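Local coordinates for proximal thread matrix protein 1 (Mytilus galloprovincialis, PDB 4CN9) that probably binds collagen in the mussel byssus through its pair of von Willebrand factor type A domains, and carries zinc ions, one of them in a MIDAS site, at residues A[263-268]-A[368-373]; A[284-289]-A[429-434]; A[344-349]-A[383-388]. All blocks are in the same frame, centred on the assembly; numbering follows the deposited sequence.

In the fold
The three contacts lie in the second von Willebrand factor type A domain and illustrate how different chemistry joins separate parts of an alpha/beta fold. Contact 1 joins the loop after strand 253-260 to the end of strand 362-369 and its following loop, probably the counterpart, by sequence pattern, of the zinc-bearing MIDAS of the first domain. Contact 2 is a salt bridge from around the C-terminal part of helix 272-285 to helix 430-437; contact 3 packs two helices. The centre of contact 1 is about 23 Å from that of contact 2 and about 22 Å from that of contact 3. Contacts 1 and 2 approach to about 6 Å at their nearest atoms. All three lie away from the zinc sites.

Contact 1: A[263-268]-A[368-373]; sequences SSINAN and LTDGQN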
loop_
_atom_site.group_PDB
_atom_site.type_symbol
_atom_site.label_atom_id
_atom_site.label_comp_id
_atom_site.label_asym_id
_atom_site.label_seq_id
_atom_site.Cartn_x
_atom_site.Cartn_y
_atom_site.Cartn_z
ATOM N N SER A 263 2.091 -29.686 -11.525
ATOM C CA SER A 263 1.248 -30.641 -12.225
ATOM C C SER A 263 -0.157 -30.616 -11.648
ATOM O O SER A 263 -1.089 -31.139 -12.243
ATOM C CB SER A 263 1.824 -32.051 -12.074
ATOM O OG SER A 263 1.850 -32.414 -10.706
ATOM N N SER A 264 -0.304 -29.997 -10.484
ATOM C CA SER A 264 -1.589 -29.932 -9.815
ATOM C C SER A 264 -2.579 -29.047 -10.564
ATOM O O SER A 264 -3.785 -29.215 -10.419
ATOM C CB SER A 264 -1.421 -29.384 -8.396
ATOM O OG SER A 264 -1.401 -27.964 -8.400
ATOM N N ILE A 265 -2.078 -28.096 -11.349
ATOM C CA ILE A 265 -2.960 -27.120 -11.976
ATOM C C ILE A 265 -3.972 -27.788 -12.896
ATOM O O ILE A 265 -5.143 -27.440 -12.868
ATOM C CB ILE A 265 -2.189 -26.049 -12.748
ATOM C CG1 ILE A 265 -1.434 -25.153 -11.759
ATOM C CG2 ILE A 265 -3.150 -25.196 -13.595
ATOM C CD1 ILE A 265 -0.636 -24.069 -12.405
ATOM N N ASN A 266 -3.519 -28.745 -13.699
ATOM C CA ASN A 266 -4.398 -29.398 -14.668
ATOM C C ASN A 266 -4.984 -30.707 -14.180
ATOM O O ASN A 266 -5.427 -31.511 -14.994
ATOM C CB ASN A 266 -3.659 -29.638 -15.979
ATOM C CG ASN A 266 -3.682 -28.434 -16.879
ATOM O OD1 ASN A 266 -4.366 -27.456 -16.594
ATOM N ND2 ASN A 266 -2.931 -28.490 -17.969
ATOM N N ALA A 267 -5.004 -30.912 -12.863
ATOM C CA ALA A 267 -5.490 -32.168 -12.279
ATOM C C ALA A 267 -7.008 -32.327 -12.375
ATOM O O ALA A 267 -7.501 -33.370 -12.803
ATOM C CB ALA A 267 -5.048 -32.283 -10.819
ATOM N N ASN A 268 -7.747 -31.305 -11.960
ATOM C CA ASN A 268 -9.206 -31.376 -11.968
ATOM C C ASN A 268 -9.857 -30.755 -13.207
ATOM O O ASN A 268 -11.081 -30.604 -13.248
ATOM C CB ASN A 268 -9.771 -30.691 -10.724
ATOM C CG ASN A 268 -9.382 -31.397 -9.444
ATOM O OD1 ASN A 268 -9.259 -32.625 -9.410
ATOM N ND2 ASN A 268 -9.180 -30.621 -8.381
ATOM N N LEU A 368 0.677 -15.844 -8.934
ATOM C CA LEU A 368 -0.486 -16.721 -9.016
ATOM C C LEU A 368 -0.118 -18.113 -8.490
ATOM O O LEU A 368 0.862 -18.704 -8.941
ATOM C CB LEU A 368 -0.950 -16.845 -10.474
ATOM C CG LEU A 368 -1.620 -15.679 -11.203
ATOM C CD1 LEU A 368 -0.889 -15.270 -12.485
ATOM C CD2 LEU A 368 -3.074 -16.087 -11.522
ATOM N N THR A 369 -0.899 -18.642 -7.550
ATOM C CA THR A 369 -0.651 -19.994 -7.036
ATOM C C THR A 369 -1.936 -20.774 -6.748
ATOM O O THR A 369 -2.967 -20.198 -6.381
ATOM C CB THR A 369 0.186 -19.966 -5.742
ATOM O OG1 THR A 369 0.601 -21.299 -5.408
ATOM C CG2 THR A 369 -0.611 -19.365 -4.587
ATOM N N ASP A 370 -1.844 -22.090 -6.911
ATOM C CA ASP A 370 -2.906 -23.013 -6.558
ATOM C C ASP A 370 -2.471 -23.961 -5.422
ATOM O O ASP A 370 -3.152 -24.928 -5.134
ATOM C CB ASP A 370 -3.368 -23.813 -7.796
ATOM C CG ASP A 370 -2.622 -25.161 -7.984
ATOM O OD1 ASP A 370 -1.403 -25.281 -7.683
ATOM O OD2 ASP A 370 -3.282 -26.120 -8.463
ATOM N N GLY A 371 -1.352 -23.665 -4.768
ATOM C CA GLY A 371 -0.874 -24.492 -3.670
ATOM C C GLY A 371 -0.191 -23.722 -2.555
ATOM O O GLY A 371 0.084 -22.535 -2.685
ATOM N N GLN A 372 0.118 -24.411 -1.460
ATOM C CA GLN A 372 0.826 -23.771 -0.356
ATOM C C GLN A 372 2.336 -23.901 -0.550
ATOM O O GLN A 372 2.806 -24.792 -1.247
ATOM C CB GLN A 372 0.391 -24.365 0.988
ATOM C CG GLN A 372 1.020 -25.699 1.338
ATOM C CD GLN A 372 0.193 -26.876 0.855
ATOM O OE1 GLN A 372 -0.332 -26.868 -0.262
ATOM N NE2 GLN A 372 0.075 -27.905 1.700
ATOM N N ASN A 373 3.100 -23.003 0.056
ATOM C CA ASN A 373 4.545 -23.025 -0.099
ATOM C C ASN A 373 5.166 -24.335 0.392
ATOM O O ASN A 373 4.700 -24.922 1.381
ATOM C CB ASN A 373 5.205 -21.861 0.647
ATOM C CG ASN A 373 6.644 -21.631 0.187
ATOM O OD1 ASN A 373 6.914 -21.547 -1.008
ATOM N ND2 ASN A 373 7.567 -21.537 1.128
#
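A first torsion of 84° sets Ser-264 OG between its own backbone N and carbonyl carbon, and Asp-370, with a first torsion of 92°, well away from a staggered value, turns its carboxylate to meet it. The hydroxyl donates to OD2 of Asp-370 in a 2.6 Å bond that uses the syn lone pair, the one on the side of the other oxygen. OG consequently lies in the mouth of the carboxylate, with OD1 of Asp-370 only 2.8 Å away. Ile-265 lends an apolar flank: its CA stands 3.7 Å from Asp-370 OD2, and its CG1 lies 3.9 Å from the same oxygen. The same side chain also packs on Tyr-273 and Met-276 of helix 272-285.

Both loops are shaped locally. A type I turn runs from Ser-264 to Ala-267, while Thr-369 OG1 reaches past Asp-370 to the Gly-371 carbonyl O at 3.0 Å. Asp-260 OD2 accepts a hydrogen bond from the backbone N of Asp-370, and Ser-262 OG bonds to the backbone N of Ser-264.

Asp-260, Ser-262, Ser-264 and Asp-370 match in sequence the MIDAS pattern that in the first domain, with Ser-63, Ser-65 and Asp-174, holds zinc, which is consistent with a related site. Here serine and aspartate bond directly to each other, so the hydroxyl bond fixes how the carboxylate is turned, and any metal here would probably have to compete with it.

Contact 2: A[284-289]-A[429-434]; sequences VDRFNK and IMEDVV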
loop_
_atom_site.group_PDB
_atom_site.type_symbol
_atom_site.label_atom_id
_atom_site.label_comp_id
_atom_site.label_asym_id
_atom_site.label_seq_id
_atom_site.Cartn_x
_atom_site.Cartn_y
_atom_site.Cartn_z
ATOM N N VAL A 284 -1.214 -8.324 -20.447
ATOM C CA VAL A 284 -0.227 -7.728 -21.334
ATOM C C VAL A 284 -0.897 -6.783 -22.338
ATOM O O VAL A 284 -0.406 -5.680 -22.603
ATOM C CB VAL A 284 0.598 -8.815 -22.059
ATOM C CG1 VAL A 284 1.407 -8.225 -23.189
ATOM C CG2 VAL A 284 1.521 -9.529 -21.051
ATOM N N ASP A 285 -2.017 -7.228 -22.898
ATOM C CA ASP A 285 -2.734 -6.445 -23.907
ATOM C C ASP A 285 -3.278 -5.117 -23.392
ATOM O O ASP A 285 -3.599 -4.239 -24.184
ATOM C CB ASP A 285 -3.886 -7.264 -24.505
ATOM C CG ASP A 285 -3.425 -8.195 -25.610
ATOM O OD1 ASP A 285 -2.355 -7.936 -26.222
ATOM O OD2 ASP A 285 -4.149 -9.183 -25.877
ATOM N N ARG A 286 -3.385 -4.960 -22.076
ATOM C CA ARG A 286 -3.925 -3.734 -21.511
ATOM C C ARG A 286 -2.886 -2.631 -21.387
ATOM O O ARG A 286 -3.233 -1.485 -21.099
ATOM C CB ARG A 286 -4.581 -4.010 -20.155
ATOM C CG ARG A 286 -5.724 -4.997 -20.251
ATOM C CD ARG A 286 -6.955 -4.350 -20.850
ATOM N NE ARG A 286 -7.496 -3.353 -19.939
ATOM C CZ ARG A 286 -8.476 -3.580 -19.074
ATOM N NH1 ARG A 286 -9.057 -4.771 -19.007
ATOM N NH2 ARG A 286 -8.883 -2.605 -18.282
ATOM N N PHE A 287 -1.616 -2.949 -21.617
ATOM C CA PHE A 287 -0.590 -1.902 -21.606
ATOM C C PHE A 287 -0.441 -1.257 -22.986
ATOM O O PHE A 287 -0.582 -1.915 -24.019
ATOM C CB PHE A 287 0.740 -2.435 -21.066
ATOM C CG PHE A 287 0.706 -2.718 -19.586
ATOM C CD1 PHE A 287 0.175 -3.896 -19.113
ATOM C CD2 PHE A 287 1.150 -1.776 -18.673
ATOM C CE1 PHE A 287 0.103 -4.148 -17.758
ATOM C CE2 PHE A 287 1.099 -2.034 -17.310
ATOM C CZ PHE A 287 0.574 -3.207 -16.853
ATOM N N ASN A 288 -0.164 0.039 -22.987
ATOM C CA ASN A 288 -0.178 0.831 -24.208
ATOM C C ASN A 288 0.965 0.454 -25.137
ATOM O O ASN A 288 0.786 0.384 -26.350
ATOM C CB ASN A 288 -0.092 2.320 -23.873
ATOM C CG ASN A 288 -0.108 3.193 -25.113
ATOM O OD1 ASN A 288 -1.076 3.183 -25.866
ATOM N ND2 ASN A 288 0.977 3.933 -25.342
ATOM N N LYS A 289 2.134 0.194 -24.560
ATOM C CA LYS A 289 3.323 -0.067 -25.349
ATOM C C LYS A 289 4.312 -0.900 -24.560
ATOM O O LYS A 289 4.642 -0.564 -23.424
ATOM C CB LYS A 289 4.011 1.239 -25.757
ATOM C CG LYS A 289 5.183 0.994 -26.713
ATOM C CD LYS A 289 5.660 2.258 -27.421
ATOM C CE LYS A 289 6.385 3.204 -26.478
ATOM N NZ LYS A 289 6.586 4.555 -27.088
ATOM N N ILE A 429 -11.684 -11.072 -11.712
ATOM C CA ILE A 429 -10.758 -10.202 -10.973
ATOM C C ILE A 429 -9.855 -9.396 -11.905
ATOM O O ILE A 429 -9.055 -8.583 -11.455
ATOM C CB ILE A 429 -9.841 -11.003 -9.993
ATOM C CG1 ILE A 429 -8.847 -11.865 -10.757
ATOM C CG2 ILE A 429 -10.672 -11.832 -9.019
ATOM C CD1 ILE A 429 -7.894 -12.640 -9.854
ATOM N N MET A 430 -10.001 -9.620 -13.203
ATOM C CA MET A 430 -9.144 -9.009 -14.212
ATOM C C MET A 430 -9.034 -7.485 -14.107
ATOM O O MET A 430 -7.931 -6.934 -14.122
ATOM C CB MET A 430 -9.684 -9.379 -15.593
ATOM C CG MET A 430 -9.082 -8.607 -16.727
ATOM S SD MET A 430 -7.515 -9.348 -17.126
ATOM C CE MET A 430 -8.102 -10.902 -17.846
ATOM N N GLU A 431 -10.166 -6.795 -14.017
ATOM C CA GLU A 431 -10.137 -5.335 -14.018
ATOM C C GLU A 431 -9.390 -4.809 -12.802
ATOM O O GLU A 431 -8.579 -3.890 -12.909
ATOM C CB GLU A 431 -11.550 -4.743 -14.025
ATOM C CG GLU A 431 -12.299 -4.935 -15.322
ATOM C CD GLU A 431 -11.461 -4.582 -16.530
ATOM O OE1 GLU A 431 -10.940 -3.443 -16.588
ATOM O OE2 GLU A 431 -11.312 -5.455 -17.413
ATOM N N ASP A 432 -9.678 -5.386 -11.644
ATOM C CA ASP A 432 -9.021 -4.973 -10.417
ATOM C C ASP A 432 -7.528 -5.265 -10.478
ATOM O O ASP A 432 -6.722 -4.459 -10.020
ATOM C CB ASP A 432 -9.650 -5.661 -9.203
ATOM C CG ASP A 432 -11.002 -5.076 -8.837
ATOM O OD1 ASP A 432 -11.268 -3.920 -9.221
ATOM O OD2 ASP A 432 -11.794 -5.771 -8.157
ATOM N N VAL A 433 -7.143 -6.396 -11.054
ATOM C CA VAL A 433 -5.714 -6.721 -11.124
ATOM C C VAL A 433 -4.985 -5.775 -12.068
ATOM O O VAL A 433 -3.911 -5.305 -11.746
ATOM C CB VAL A 433 -5.452 -8.206 -11.465
ATOM C CG1 VAL A 433 -3.984 -8.447 -11.776
ATOM C CG2 VAL A 433 -5.903 -9.087 -10.304
ATOM N N VAL A 434 -5.590 -5.469 -13.217
ATOM C CA VAL A 434 -5.017 -4.513 -14.172
ATOM C C VAL A 434 -4.781 -3.127 -13.551
ATOM O O VAL A 434 -3.732 -2.512 -13.788
ATOM C CB VAL A 434 -5.900 -4.409 -15.452
ATOM C CG1 VAL A 434 -5.501 -3.230 -16.310
ATOM C CG2 VAL A 434 -5.808 -5.706 -16.263
#
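Arg-286 NH2 donates to Glu-431 OE1 over 2.8 Å, with an N-H...O angle of 167°, and uses the syn lone pair of that oxygen. Beside it NH1 of Arg-286 reaches Glu-431 OE2, also at 2.8 Å, on the syn side but 17° out of the carboxylate plane. The result is the end-on, two-pronged salt bridge in which each nitrogen serves one oxygen. Guanidinium and carboxylate are nearly coplanar, 15° apart, so both bonds stay close to straight, and the two together restrict rotation of both flat groups.

Arg-286 gets there by folding its chain at both chi2 and chi3 across Val-434. Its CB lies 4.0 Å from CG1 of that valine and its CG 4.1 Å from CG2, while CG1 also stands 3.8 Å above one face of the guanidinium, offset toward the rim. The arginine thus spends its aliphatic part on an apolar neighbour and its end on a charge. Glu-431, bent at chi2, comes in at the edge of the guanidinium. Met-430 gives a more distant, oblique contact and also packs on Phe-279 and Ile-283 of helix 272-285.

This arrangement links the chain around the C-terminal part of helix 272-285 to the first turn of helix 430-437. Nearby, Asp-285 makes a salt bridge with Lys-322. Placed in that first turn, Glu-431 is likely to be favoured as an anion by the N-terminal end of helix 430-437 as well as by Arg-286. Both partners are exposed, so solvent probably weakens the electrostatic gain, and the pair is likely to contribute mainly a defined geometry.

Contact 3: A[344-349]-A[383-388]; sequences NARLEV and SSLLRK
Arg-346 meets both Leu-385 and Leu-386 across the groove between two neighbouring helices, and it carries the contact along its whole length. At its root, CB lies 3.6 Å from Leu-386 CD2; farther out, CD passes 3.6 Å from CB of Leu-385. The chain runs straight through chi1 and chi2 and then bends at chi3 (63°), which lays the guanidinium across Leu-385, whose CD1 sits 3.5 Å above the plane, over its centre. Leu-347, next in sequence, sets CD2 against the opposite face, and the flat group is held between two leucines while its NH2 forms a salt bridge with Glu-382. With an alanine here, Glu-382 would probably be left without its charged mate and Leu-385 without the surface it lies on. Val-349 turns instead to the sheet, touching Ala-298 and Val-300 of strand 295-302. Leu-386 likewise packs on Val-391 and Ile-393 of strand 391-398, so helices 338-349 and 379-388 lie side by side on the sheet, the latter being the helix of the beta-alpha-beta crossover from strand 362-369 to strand 391-398.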
loop_
_atom_site.group_PDB
_atom_site.type_symbol
_atom_site.label_atom_id
_atom_site.label_comp_id
_atom_site.label_asym_id
_atom_site.label_seq_id
_atom_site.Cartn_x
_atom_site.Cartn_y
_atom_site.Cartn_z
ATOM N N ASN A 344 13.762 -15.885 -7.122
ATOM C CA ASN A 344 14.217 -15.842 -8.491
ATOM C C ASN A 344 13.910 -14.473 -9.138
ATOM O O ASN A 344 14.760 -13.900 -9.828
ATOM C CB ASN A 344 13.590 -16.995 -9.289
ATOM C CG ASN A 344 14.220 -17.173 -10.655
ATOM O OD1 ASN A 344 14.029 -16.351 -11.557
ATOM N ND2 ASN A 344 14.941 -18.264 -10.829
ATOM N N ALA A 345 12.721 -13.937 -8.894
ATOM C CA ALA A 345 12.375 -12.632 -9.449
ATOM C C ALA A 345 13.356 -11.610 -8.885
ATOM O O ALA A 345 13.848 -10.744 -9.603
ATOM C CB ALA A 345 10.950 -12.259 -9.091
ATOM N N ARG A 346 13.657 -11.738 -7.598
ATOM C CA ARG A 346 14.518 -10.773 -6.920
ATOM C C ARG A 346 15.965 -10.819 -7.430
ATOM O O ARG A 346 16.585 -9.774 -7.665
ATOM C CB ARG A 346 14.479 -10.989 -5.419
ATOM C CG ARG A 346 15.317 -9.984 -4.628
ATOM C CD ARG A 346 15.103 -10.132 -3.129
ATOM N NE ARG A 346 15.528 -11.437 -2.623
ATOM C CZ ARG A 346 16.764 -11.732 -2.228
ATOM N NH1 ARG A 346 17.726 -10.813 -2.273
ATOM N NH2 ARG A 346 17.038 -12.950 -1.788
ATOM N N LEU A 347 16.488 -12.025 -7.614
ATOM C CA LEU A 347 17.885 -12.193 -7.960
ATOM C C LEU A 347 18.147 -12.202 -9.463
ATOM O O LEU A 347 19.230 -11.813 -9.904
ATOM C CB LEU A 347 18.431 -13.479 -7.323
ATOM C CG LEU A 347 18.402 -13.512 -5.797
ATOM C CD1 LEU A 347 18.942 -14.852 -5.277
ATOM C CD2 LEU A 347 19.200 -12.345 -5.190
ATOM N N GLU A 348 17.169 -12.628 -10.255
ATOM C CA GLU A 348 17.393 -12.827 -11.688
ATOM C C GLU A 348 16.581 -11.954 -12.648
ATOM O O GLU A 348 16.901 -11.896 -13.824
ATOM C CB GLU A 348 17.144 -14.287 -12.043
ATOM C CG GLU A 348 18.106 -15.210 -11.365
ATOM C CD GLU A 348 18.510 -16.358 -12.238
ATOM O OE1 GLU A 348 17.666 -16.821 -13.022
ATOM O OE2 GLU A 348 19.679 -16.798 -12.136
ATOM N N VAL A 349 15.528 -11.304 -12.165
ATOM C CA VAL A 349 14.686 -10.479 -13.033
ATOM C C VAL A 349 14.925 -8.982 -12.815
ATOM O O VAL A 349 15.228 -8.266 -13.755
ATOM C CB VAL A 349 13.186 -10.797 -12.863
ATOM C CG1 VAL A 349 12.299 -9.788 -13.646
ATOM C CG2 VAL A 349 12.885 -12.220 -13.328
ATOM N N SER A 383 9.457 -11.682 -0.074
ATOM C CA SER A 383 8.578 -10.579 -0.433
ATOM C C SER A 383 9.009 -9.312 0.301
ATOM O O SER A 383 8.960 -8.234 -0.257
ATOM C CB SER A 383 7.119 -10.901 -0.102
ATOM O OG SER A 383 7.003 -11.311 1.253
ATOM N N SER A 384 9.431 -9.441 1.556
ATOM C CA SER A 384 9.909 -8.278 2.302
ATOM C C SER A 384 11.073 -7.593 1.578
ATOM O O SER A 384 11.082 -6.371 1.413
ATOM C CB SER A 384 10.320 -8.680 3.717
ATOM O OG SER A 384 10.878 -7.572 4.397
ATOM N N LEU A 385 12.037 -8.397 1.136
ATOM C CA LEU A 385 13.193 -7.912 0.401
ATOM C C LEU A 385 12.784 -7.254 -0.909
ATOM O O LEU A 385 13.283 -6.184 -1.246
ATOM C CB LEU A 385 14.181 -9.054 0.137
ATOM C CG LEU A 385 14.896 -9.629 1.364
ATOM C CD1 LEU A 385 15.990 -10.624 0.965
ATOM C CD2 LEU A 385 15.483 -8.514 2.209
ATOM N N LEU A 386 11.871 -7.882 -1.653
ATOM C CA LEU A 386 11.334 -7.251 -2.860
ATOM C C LEU A 386 10.635 -5.917 -2.556
ATOM O O LEU A 386 10.881 -4.931 -3.246
ATOM C CB LEU A 386 10.364 -8.182 -3.595
ATOM C CG LEU A 386 10.969 -9.343 -4.375
ATOM C CD1 LEU A 386 9.938 -10.419 -4.605
ATOM C CD2 LEU A 386 11.542 -8.867 -5.688
ATOM N N ARG A 387 9.772 -5.874 -1.542
ATOM C CA ARG A 387 9.032 -4.635 -1.259
ATOM C C ARG A 387 9.941 -3.499 -0.795
ATOM O O ARG A 387 9.701 -2.336 -1.131
ATOM C CB ARG A 387 7.879 -4.859 -0.268
ATOM C CG ARG A 387 6.824 -5.842 -0.795
ATOM C CD ARG A 387 5.617 -6.001 0.161
ATOM N NE ARG A 387 6.027 -6.210 1.550
ATOM C CZ ARG A 387 6.078 -7.382 2.154
ATOM N NH1 ARG A 387 5.729 -8.488 1.505
ATOM N NH2 ARG A 387 6.501 -7.455 3.407
ATOM N N LYS A 388 10.983 -3.842 -0.046
ATOM C CA LYS A 388 11.992 -2.865 0.374
ATOM C C LYS A 388 12.745 -2.251 -0.812
ATOM O O LYS A 388 13.274 -1.144 -0.716
ATOM C CB LYS A 388 12.980 -3.501 1.362
ATOM C CG LYS A 388 12.384 -3.708 2.756
ATOM C CD LYS A 388 13.364 -4.363 3.731
ATOM C CE LYS A 388 12.649 -4.805 5.010
ATOM N NZ LYS A 388 12.014 -3.668 5.735
#